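Local coordinates for protein polysaccharide Lyase Family 6 (PDB 6QPS) that binds a calcium ion and probably cleaves alginate as a mannuronic acid-specific lyase, at residues G146-R160 and F171-W184. Sequence-based numbering, arbitrary orientation.
Sequences GERPNEGDEYWVGLR and FANKRVGGLVLQVW
Lys174 NZ is gripped from several sides: it gives a 2.8 Å hydrogen bond to Glu154 O across the contact, another to Val176 O in its own loop, and binds a water. Lysine suits this buried spot because its long methylene chain, with CG anti to the backbone N (chi1 -165°), runs over one indole face of Trp156, CE lying 3.8 Å from the centroid of the five-membered ring, before bending to bring the ammonium to the carbonyls. The far rim of the indole meets Ala172 O, while NE1 is hydrogen-bonded to Cys140 O. Cutting Trp156 back to an alanine is likely to leave a gap beside the methylenes of Lys174 and Cys140 O without its indole donor. On Tyr155, Leu179 CB sits over the ring centre. Farther on, the guanidinium of Arg160, also salt-bridged to Asp118, lies flat on Trp184, planes 7° apart, in a cation-pi stack; Gln182 CG covers the opposite indole face. At the indole edge, Gly158 CA lies 3.7 Å from Trp184 NE1, where a CB would clash. Val157, Leu159, Leu181 and Val183 turn into the core as 157-159 pairs parallel with 181-183, successive coils of the right-handed parallel beta-helix of family 6 polysaccharide lyases.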
ATOM      1  N   GLY A 146      -5.420  -3.944  22.872  1.00 32.87           N
ATOM      2  CA  GLY A 146      -4.704  -5.203  22.855  1.00 32.91           C
ATOM      3  C   GLY A 146      -4.062  -5.512  21.512  1.00 32.17           C
ATOM      4  O   GLY A 146      -4.394  -4.921  20.492  1.00 32.89           O
ATOM      5  N   GLU A 147      -3.136  -6.469  21.527  1.00 29.38           N
ATOM      6  CA  GLU A 147      -2.404  -6.861  20.330  1.00 29.06           C
ATOM      7  C   GLU A 147      -3.026  -8.053  19.602  1.00 27.81           C
ATOM      8  O   GLU A 147      -2.476  -8.489  18.588  1.00 29.17           O
ATOM      9  CB  GLU A 147      -0.949  -7.185  20.698  1.00 28.11           C
ATOM     10  CG  GLU A 147      -0.184  -6.013  21.298  1.00 29.79           C
ATOM     11  CD  GLU A 147       1.314  -6.268  21.407  1.00 35.86           C
ATOM     12  OE1 GLU A 147       1.756  -7.412  21.159  1.00 36.40           O
ATOM     13  OE2 GLU A 147       2.051  -5.314  21.738  1.00 33.13           O
ATOM     14  N   ARG A 148      -4.138  -8.593  20.093  1.00 29.94           N
ATOM     15  CA  ARG A 148      -4.797  -9.733  19.472  1.00 29.84           C
ATOM     16  C   ARG A 148      -6.057  -9.287  18.745  1.00 24.29           C
ATOM     17  O   ARG A 148      -6.603  -8.215  19.032  1.00 22.91           O
ATOM     18  CB  ARG A 148      -5.190 -10.765  20.537  1.00 37.47           C
ATOM     19  CG  ARG A 148      -4.007 -11.437  21.226  1.00 42.59           C
ATOM     20  CD  ARG A 148      -4.457 -12.633  22.073  1.00 52.42           C
ATOM     21  NE  ARG A 148      -4.563 -12.285  23.488  1.00 59.08           N
ATOM     22  CZ  ARG A 148      -4.545 -13.167  24.484  1.00 64.72           C
ATOM     23  NH1 ARG A 148      -4.425 -14.467  24.234  1.00 62.30           N
ATOM     24  NH2 ARG A 148      -4.647 -12.744  25.738  1.00 69.44           N
ATOM     25  N   PRO A 149      -6.558 -10.086  17.800  1.00 25.39           N
ATOM     26  CA  PRO A 149      -7.782  -9.700  17.089  1.00 26.48           C
ATOM     27  C   PRO A 149      -8.906  -9.354  18.059  1.00 28.21           C
ATOM     28  O   PRO A 149      -9.062  -9.983  19.110  1.00 28.09           O
ATOM     29  CB  PRO A 149      -8.114 -10.937  16.247  1.00 32.84           C
ATOM     30  CG  PRO A 149      -6.773 -11.578  15.992  1.00 33.27           C
ATOM     31  CD  PRO A 149      -5.963 -11.327  17.253  1.00 31.64           C
ATOM     32  N   ASN A 150      -9.654  -8.303  17.714  1.00 33.08           N
ATOM     33  CA  ASN A 150     -10.839  -7.848  18.439  1.00 37.89           C
ATOM     34  C   ASN A 150     -10.523  -7.171  19.767  1.00 37.35           C
ATOM     35  O   ASN A 150     -11.441  -6.914  20.558  1.00 43.82           O
ATOM     36  CB  ASN A 150     -11.839  -8.987  18.674  1.00 42.56           C
ATOM     37  CG  ASN A 150     -12.444  -9.505  17.385  1.00 47.30           C
ATOM     38  OD1 ASN A 150     -12.250 -10.665  17.011  1.00 51.66           O
ATOM     39  ND2 ASN A 150     -13.188  -8.647  16.699  1.00 49.60           N
ATOM     40  N   GLU A 151      -9.258  -6.874  20.044  1.00 29.80           N
ATOM     41  CA  GLU A 151      -8.860  -6.235  21.289  1.00 27.26           C
ATOM     42  C   GLU A 151      -8.599  -4.742  21.144  1.00 31.93           C
ATOM     43  O   GLU A 151      -8.026  -4.130  22.053  1.00 37.94           O
ATOM     44  CB  GLU A 151      -7.617  -6.914  21.846  1.00 26.93           C
ATOM     45  CG  GLU A 151      -7.899  -8.272  22.447  1.00 29.32           C
ATOM     46  CD  GLU A 151      -6.671  -8.896  23.050  1.00 38.07           C
ATOM     47  OE1 GLU A 151      -5.573  -8.365  22.806  1.00 36.50           O
ATOM     48  OE2 GLU A 151      -6.796  -9.923  23.751  1.00 42.88           O
ATOM     49  N   GLY A 152      -8.993  -4.143  20.040  1.00 26.32           N
ATOM     50  CA  GLY A 152      -8.810  -2.716  19.843  1.00 22.81           C
ATOM     51  C   GLY A 152      -8.338  -2.410  18.441  1.00 20.79           C
ATOM     52  O   GLY A 152      -7.634  -3.195  17.810  1.00 22.66           O
ATOM     53  N   ASP A 153      -8.733  -1.244  17.945  1.00 19.82           N
ATOM     54  CA  ASP A 153      -8.484  -0.847  16.568  1.00 19.87           C
ATOM     55  C   ASP A 153      -8.101   0.619  16.545  1.00 14.31           C
ATOM     56  O   ASP A 153      -8.803   1.459  17.120  1.00 15.75           O
ATOM     57  CB  ASP A 153      -9.779  -1.031  15.771  1.00 30.38           C
ATOM     58  CG  ASP A 153      -9.551  -1.515  14.368  1.00 40.35           C
ATOM     59  OD1 ASP A 153      -8.391  -1.764  13.988  1.00 45.99           O
ATOM     60  OD2 ASP A 153     -10.559  -1.654  13.642  1.00 45.25           O
ATOM     61  N   GLU A 154      -7.003   0.933  15.873  1.00 12.76           N
ATOM     62  CA  GLU A 154      -6.637   2.330  15.671  1.00 11.75           C
ATOM     63  C   GLU A 154      -5.873   2.462  14.360  1.00 11.14           C
ATOM     64  O   GLU A 154      -5.095   1.574  13.999  1.00 10.52           O
ATOM     65  CB  GLU A 154      -5.831   2.939  16.841  1.00 13.12           C
ATOM     66  CG  GLU A 154      -4.505   2.254  17.139  1.00 11.97           C
ATOM     67  CD  GLU A 154      -3.860   2.691  18.457  1.00 14.28           C
ATOM     68  OE1 GLU A 154      -4.405   3.578  19.167  1.00 15.52           O
ATOM     69  OE2 GLU A 154      -2.791   2.135  18.778  1.00 13.80           O
ATOM     70  N   TYR A 155      -6.137   3.542  13.625  1.00 10.59           N
ATOM     71  CA  TYR A 155      -5.511   3.774  12.332  1.00 10.41           C
ATOM     72  C   TYR A 155      -4.504   4.906  12.479  1.00  9.60           C
ATOM     73  O   TYR A 155      -4.822   5.948  13.063  1.00 10.89           O
ATOM     74  CB  TYR A 155      -6.556   4.177  11.274  1.00 10.83           C
ATOM     75  CG  TYR A 155      -7.524   3.115  10.788  1.00 10.25           C
ATOM     76  CD1 TYR A 155      -7.705   1.909  11.448  1.00 11.83           C
ATOM     77  CD2 TYR A 155      -8.268   3.342   9.635  1.00 10.71           C
ATOM     78  CE1 TYR A 155      -8.595   0.947  10.967  1.00 11.69           C
ATOM     79  CE2 TYR A 155      -9.146   2.416   9.160  1.00 10.95           C
ATOM     80  CZ  TYR A 155      -9.342   1.221   9.822  1.00 11.55           C
ATOM     81  OH  TYR A 155     -10.254   0.297   9.355  1.00 11.92           O
ATOM     82  N   TRP A 156      -3.313   4.765  11.893  1.00  8.98           N
ATOM     83  CA  TRP A 156      -2.276   5.780  12.095  1.00  9.62           C
ATOM     84  C   TRP A 156      -2.546   7.058  11.293  1.00  8.25           C
ATOM     85  O   TRP A 156      -2.600   8.154  11.861  1.00  9.45           O
ATOM     86  CB  TRP A 156      -0.884   5.203  11.820  1.00  9.90           C
ATOM     87  CG  TRP A 156      -0.349   4.402  13.005  1.00  9.01           C
ATOM     88  CD1 TRP A 156      -0.972   4.196  14.214  1.00 10.37           C
ATOM     89  CD2 TRP A 156       0.905   3.711  13.080  1.00  8.80           C
ATOM     90  NE1 TRP A 156      -0.191   3.400  15.014  1.00 11.24           N
ATOM     91  CE2 TRP A 156       0.980   3.124  14.352  1.00 10.42           C
ATOM     92  CE3 TRP A 156       1.969   3.533  12.193  1.00 11.47           C
ATOM     93  CZ2 TRP A 156       2.078   2.373  14.757  1.00 13.06           C
ATOM     94  CZ3 TRP A 156       3.078   2.815  12.617  1.00 11.01           C
ATOM     95  CH2 TRP A 156       3.119   2.244  13.874  1.00 11.59           C
ATOM     96  N   VAL A 157      -2.720   6.930   9.979  1.00  9.82           N
ATOM     97  CA  VAL A 157      -2.916   8.065   9.075  1.00  8.61           C
ATOM     98  C   VAL A 157      -4.156   7.828   8.212  1.00  8.36           C
ATOM     99  O   VAL A 157      -4.285   6.782   7.565  1.00  8.76           O
ATOM    100  CB  VAL A 157      -1.683   8.294   8.182  1.00  9.51           C
ATOM    101  CG1 VAL A 157      -1.892   9.506   7.276  1.00 12.08           C
ATOM    102  CG2 VAL A 157      -0.434   8.450   9.010  1.00 11.29           C
ATOM    103  N   GLY A 158      -5.077   8.794   8.232  1.00  9.22           N
ATOM    104  CA  GLY A 158      -6.244   8.764   7.373  1.00 10.96           C
ATOM    105  C   GLY A 158      -6.216   9.881   6.344  1.00  8.54           C
ATOM    106  O   GLY A 158      -6.301  11.067   6.689  1.00  9.28           O
ATOM    107  N   LEU A 159      -6.071   9.517   5.077  1.00  9.10           N
ATOM    108  CA  LEU A 159      -6.165  10.498   4.011  1.00  8.04           C
ATOM    109  C   LEU A 159      -7.626  10.767   3.650  1.00  8.71           C
ATOM    110  O   LEU A 159      -8.446   9.839   3.545  1.00  9.44           O
ATOM    111  CB  LEU A 159      -5.388   9.988   2.798  1.00  8.71           C
ATOM    112  CG  LEU A 159      -3.870  10.183   2.790  1.00 10.06           C
ATOM    113  CD1 LEU A 159      -3.184   9.420   1.662  1.00  9.75           C
ATOM    114  CD2 LEU A 159      -3.543  11.693   2.639  1.00 13.51           C
ATOM    115  N   ARG A 160      -7.943  12.058   3.499  1.00  9.89           N
ATOM    116  CA  ARG A 160      -9.247  12.582   3.096  1.00 10.53           C
ATOM    117  C   ARG A 160      -8.976  13.701   2.097  1.00  8.61           C
ATOM    118  O   ARG A 160      -7.835  14.124   1.923  1.00  9.11           O
ATOM    119  CB  ARG A 160      -9.997  13.193   4.295  1.00  9.78           C
ATOM    120  CG  ARG A 160      -9.957  12.346   5.588  1.00 10.03           C
ATOM    121  CD  ARG A 160     -11.227  11.657   5.880  1.00 10.68           C
ATOM    122  NE  ARG A 160     -11.184  11.041   7.204  1.00 11.54           N
ATOM    123  CZ  ARG A 160     -12.127  10.253   7.701  1.00 11.43           C
ATOM    124  NH1 ARG A 160     -13.206   9.947   6.991  1.00 13.86           N
ATOM    125  NH2 ARG A 160     -11.966   9.755   8.931  1.00 12.83           N
ATOM    126  N   PHE A 171       7.308   4.245   8.622  1.00  8.86           N
ATOM    127  CA  PHE A 171       6.212   3.792   9.471  1.00  8.71           C
ATOM    128  C   PHE A 171       6.491   2.350   9.857  1.00 10.10           C
ATOM    129  O   PHE A 171       6.556   1.487   8.976  1.00 10.78           O
ATOM    130  CB  PHE A 171       4.874   3.825   8.726  1.00 11.99           C
ATOM    131  CG  PHE A 171       4.522   5.149   8.082  1.00 11.85           C
ATOM    132  CD1 PHE A 171       4.683   5.342   6.722  1.00 16.39           C
ATOM    133  CD2 PHE A 171       3.981   6.174   8.825  1.00 20.20           C
ATOM    134  CE1 PHE A 171       4.308   6.537   6.128  1.00 15.18           C
ATOM    135  CE2 PHE A 171       3.623   7.388   8.221  1.00 19.01           C
ATOM    136  CZ  PHE A 171       3.772   7.545   6.870  1.00 13.65           C
ATOM    137  N   ALA A 172       6.643   2.070  11.153  1.00  9.96           N
ATOM    138  CA  ALA A 172       6.995   0.710  11.544  1.00 10.90           C
ATOM    139  C   ALA A 172       6.497   0.342  12.934  1.00 10.13           C
ATOM    140  O   ALA A 172       6.230   1.195  13.785  1.00 10.21           O
ATOM    141  CB  ALA A 172       8.516   0.486  11.498  1.00 12.23           C
ATOM    142  N   ASN A 173       6.406  -0.968  13.157  1.00 10.33           N
ATOM    143  CA  ASN A 173       6.140  -1.563  14.472  1.00 11.49           C
ATOM    144  C   ASN A 173       4.755  -1.230  15.019  1.00 12.36           C
ATOM    145  O   ASN A 173       4.586  -0.985  16.218  1.00 12.67           O
ATOM    146  CB  ASN A 173       7.255  -1.225  15.453  1.00 12.45           C
ATOM    147  CG  ASN A 173       8.607  -1.687  14.927  1.00 13.09           C
ATOM    148  OD1 ASN A 173       8.782  -2.863  14.652  1.00 15.64           O
ATOM    149  ND2 ASN A 173       9.520  -0.761  14.696  1.00 13.37           N
ATOM    150  N   LYS A 174       3.759  -1.267  14.134  1.00 10.40           N
ATOM    151  CA  LYS A 174       2.370  -1.255  14.568  1.00 10.53           C
ATOM    152  C   LYS A 174       2.017  -2.637  15.126  1.00 12.52           C
ATOM    153  O   LYS A 174       2.275  -3.656  14.475  1.00 11.52           O
ATOM    154  CB  LYS A 174       1.440  -0.851  13.421  1.00 10.69           C
ATOM    155  CG  LYS A 174       0.041  -0.479  13.950  1.00  9.97           C
ATOM    156  CD  LYS A 174      -0.882   0.023  12.826  1.00 11.70           C
ATOM    157  CE  LYS A 174      -2.120   0.767  13.312  1.00 10.10           C
ATOM    158  NZ  LYS A 174      -2.753   0.066  14.478  1.00 12.74           N
ATOM    159  N   ARG A 175       1.475  -2.671  16.354  1.00 11.51           N
ATOM    160  CA  ARG A 175       1.220  -3.904  17.092  1.00 12.54           C
ATOM    161  C   ARG A 175      -0.242  -4.092  17.466  1.00 17.25           C
ATOM    162  O   ARG A 175      -0.599  -5.163  17.974  1.00 22.25           O
ATOM    163  CB  ARG A 175       2.093  -3.968  18.358  1.00 13.95           C
ATOM    164  CG  ARG A 175       3.600  -3.825  18.071  1.00 13.84           C
ATOM    165  CD  ARG A 175       4.470  -3.834  19.352  1.00 14.57           C
ATOM    166  NE  ARG A 175       5.862  -3.494  19.054  1.00 18.30           N
ATOM    167  CZ  ARG A 175       6.771  -4.365  18.616  1.00 20.82           C
ATOM    168  NH1 ARG A 175       6.447  -5.640  18.431  1.00 24.06           N
ATOM    169  NH2 ARG A 175       8.010  -3.966  18.380  1.00 19.99           N
ATOM    170  N   VAL A 176      -1.080  -3.086  17.257  1.00 14.18           N
ATOM    171  CA  VAL A 176      -2.519  -3.155  17.475  1.00 11.93           C
ATOM    172  C   VAL A 176      -3.187  -3.221  16.117  1.00 11.77           C
ATOM    173  O   VAL A 176      -2.658  -2.722  15.122  1.00 11.62           O
ATOM    174  CB  VAL A 176      -2.957  -1.904  18.271  1.00 13.00           C
ATOM    175  CG1 VAL A 176      -4.468  -1.791  18.365  1.00 14.90           C
ATOM    176  CG2 VAL A 176      -2.312  -1.914  19.678  1.00 16.43           C
ATOM    177  N   GLY A 177      -4.359  -3.843  16.080  1.00 11.81           N
ATOM    178  CA  GLY A 177      -5.142  -3.888  14.865  1.00 13.45           C
ATOM    179  C   GLY A 177      -5.391  -2.515  14.266  1.00 11.55           C
ATOM    180  O   GLY A 177      -5.436  -1.509  14.992  1.00 11.42           O
ATOM    181  N   GLY A 178      -5.581  -2.480  12.948  1.00 11.44           N
ATOM    182  CA  GLY A 178      -5.868  -1.251  12.234  1.00 10.95           C
ATOM    183  C   GLY A 178      -4.845  -0.899  11.182  1.00 10.68           C
ATOM    184  O   GLY A 178      -3.728  -1.415  11.179  1.00 12.22           O
ATOM    185  N   LEU A 179      -5.230   0.003  10.287  1.00 11.06           N
ATOM    186  CA  LEU A 179      -4.402   0.394   9.158  1.00  9.44           C
ATOM    187  C   LEU A 179      -3.231   1.288   9.567  1.00  9.76           C
ATOM    188  O   LEU A 179      -3.352   2.141  10.445  1.00 10.63           O
ATOM    189  CB  LEU A 179      -5.277   1.167   8.169  1.00  9.99           C
ATOM    190  CG  LEU A 179      -5.864   0.368   6.999  1.00 10.25           C
ATOM    191  CD1 LEU A 179      -4.731  -0.017   6.017  1.00 10.58           C
ATOM    192  CD2 LEU A 179      -6.692  -0.820   7.450  1.00 11.82           C
ATOM    193  N   VAL A 180      -2.098   1.121   8.868  1.00  9.82           N
ATOM    194  CA  VAL A 180      -1.072   2.164   8.879  1.00 10.05           C
ATOM    195  C   VAL A 180      -1.588   3.398   8.130  1.00  8.44           C
ATOM    196  O   VAL A 180      -1.544   4.525   8.643  1.00  9.08           O
ATOM    197  CB  VAL A 180       0.272   1.648   8.317  1.00  9.16           C
ATOM    198  CG1 VAL A 180       1.257   2.788   8.126  1.00  9.57           C
ATOM    199  CG2 VAL A 180       0.855   0.576   9.235  1.00 10.66           C
ATOM    200  N   LEU A 181      -2.118   3.192   6.925  1.00  9.27           N
ATOM    201  CA  LEU A 181      -2.534   4.286   6.049  1.00  8.04           C
ATOM    202  C   LEU A 181      -3.827   3.913   5.332  1.00  9.03           C
ATOM    203  O   LEU A 181      -3.835   3.046   4.445  1.00  9.06           O
ATOM    204  CB  LEU A 181      -1.415   4.627   5.070  1.00  8.63           C
ATOM    205  CG  LEU A 181      -1.632   5.716   4.035  1.00 11.68           C
ATOM    206  CD1 LEU A 181      -2.049   6.983   4.667  1.00 14.24           C
ATOM    207  CD2 LEU A 181      -0.339   5.945   3.232  1.00 15.02           C
ATOM    208  N   GLN A 182      -4.913   4.588   5.706  1.00  9.41           N
ATOM    209  CA  GLN A 182      -6.204   4.433   5.051  1.00  8.74           C
ATOM    210  C   GLN A 182      -6.497   5.630   4.156  1.00  8.09           C
ATOM    211  O   GLN A 182      -6.391   6.786   4.594  1.00  9.13           O
ATOM    212  CB  GLN A 182      -7.308   4.352   6.102  1.00  9.94           C
ATOM    213  CG  GLN A 182      -8.736   4.373   5.553  1.00  8.19           C
ATOM    214  CD  GLN A 182      -9.128   3.054   4.907  1.00  9.10           C
ATOM    215  OE1 GLN A 182      -8.995   1.992   5.502  1.00 10.99           O
ATOM    216  NE2 GLN A 182      -9.639   3.125   3.676  1.00  9.94           N
ATOM    217  N   VAL A 183      -6.898   5.355   2.920  1.00  8.37           N
ATOM    218  CA  VAL A 183      -7.455   6.368   2.024  1.00  9.50           C
ATOM    219  C   VAL A 183      -8.977   6.289   2.164  1.00  8.10           C
ATOM    220  O   VAL A 183      -9.604   5.323   1.705  1.00  8.32           O
ATOM    221  CB  VAL A 183      -6.979   6.163   0.577  1.00  8.18           C
ATOM    222  CG1 VAL A 183      -7.540   7.283  -0.299  1.00  9.68           C
ATOM    223  CG2 VAL A 183      -5.449   6.134   0.506  1.00  9.69           C
ATOM    224  N   TRP A 184      -9.567   7.301   2.795  1.00  8.95           N
ATOM    225  CA  TRP A 184     -11.002   7.343   3.021  1.00  9.28           C
ATOM    226  C   TRP A 184     -11.705   8.004   1.853  1.00  9.81           C
ATOM    227  O   TRP A 184     -11.336   9.112   1.455  1.00  8.98           O
ATOM    228  CB  TRP A 184     -11.304   8.200   4.241  1.00  9.47           C
ATOM    229  CG  TRP A 184     -10.858   7.629   5.564  1.00  8.58           C
ATOM    230  CD1 TRP A 184      -9.667   7.846   6.186  1.00  9.64           C
ATOM    231  CD2 TRP A 184     -11.626   6.791   6.445  1.00  8.88           C
ATOM    232  NE1 TRP A 184      -9.632   7.187   7.400  1.00  9.38           N
ATOM    233  CE2 TRP A 184     -10.825   6.544   7.586  1.00  9.43           C
ATOM    234  CE3 TRP A 184     -12.906   6.229   6.387  1.00 11.17           C
ATOM    235  CZ2 TRP A 184     -11.260   5.750   8.643  1.00 12.44           C
ATOM    236  CZ3 TRP A 184     -13.336   5.457   7.447  1.00 14.49           C
ATOM    237  CH2 TRP A 184     -12.506   5.208   8.549  1.00 13.46           C
TER
HETATM  238  O   HOH W   1      -5.827  -5.198  18.208  1.00 16.18           O
HETATM  239  O   HOH W   2       0.351  -7.613  17.063  1.00 29.23           O
HETATM  240  O   HOH W   3      -1.403   0.928  16.783  1.00 11.68           O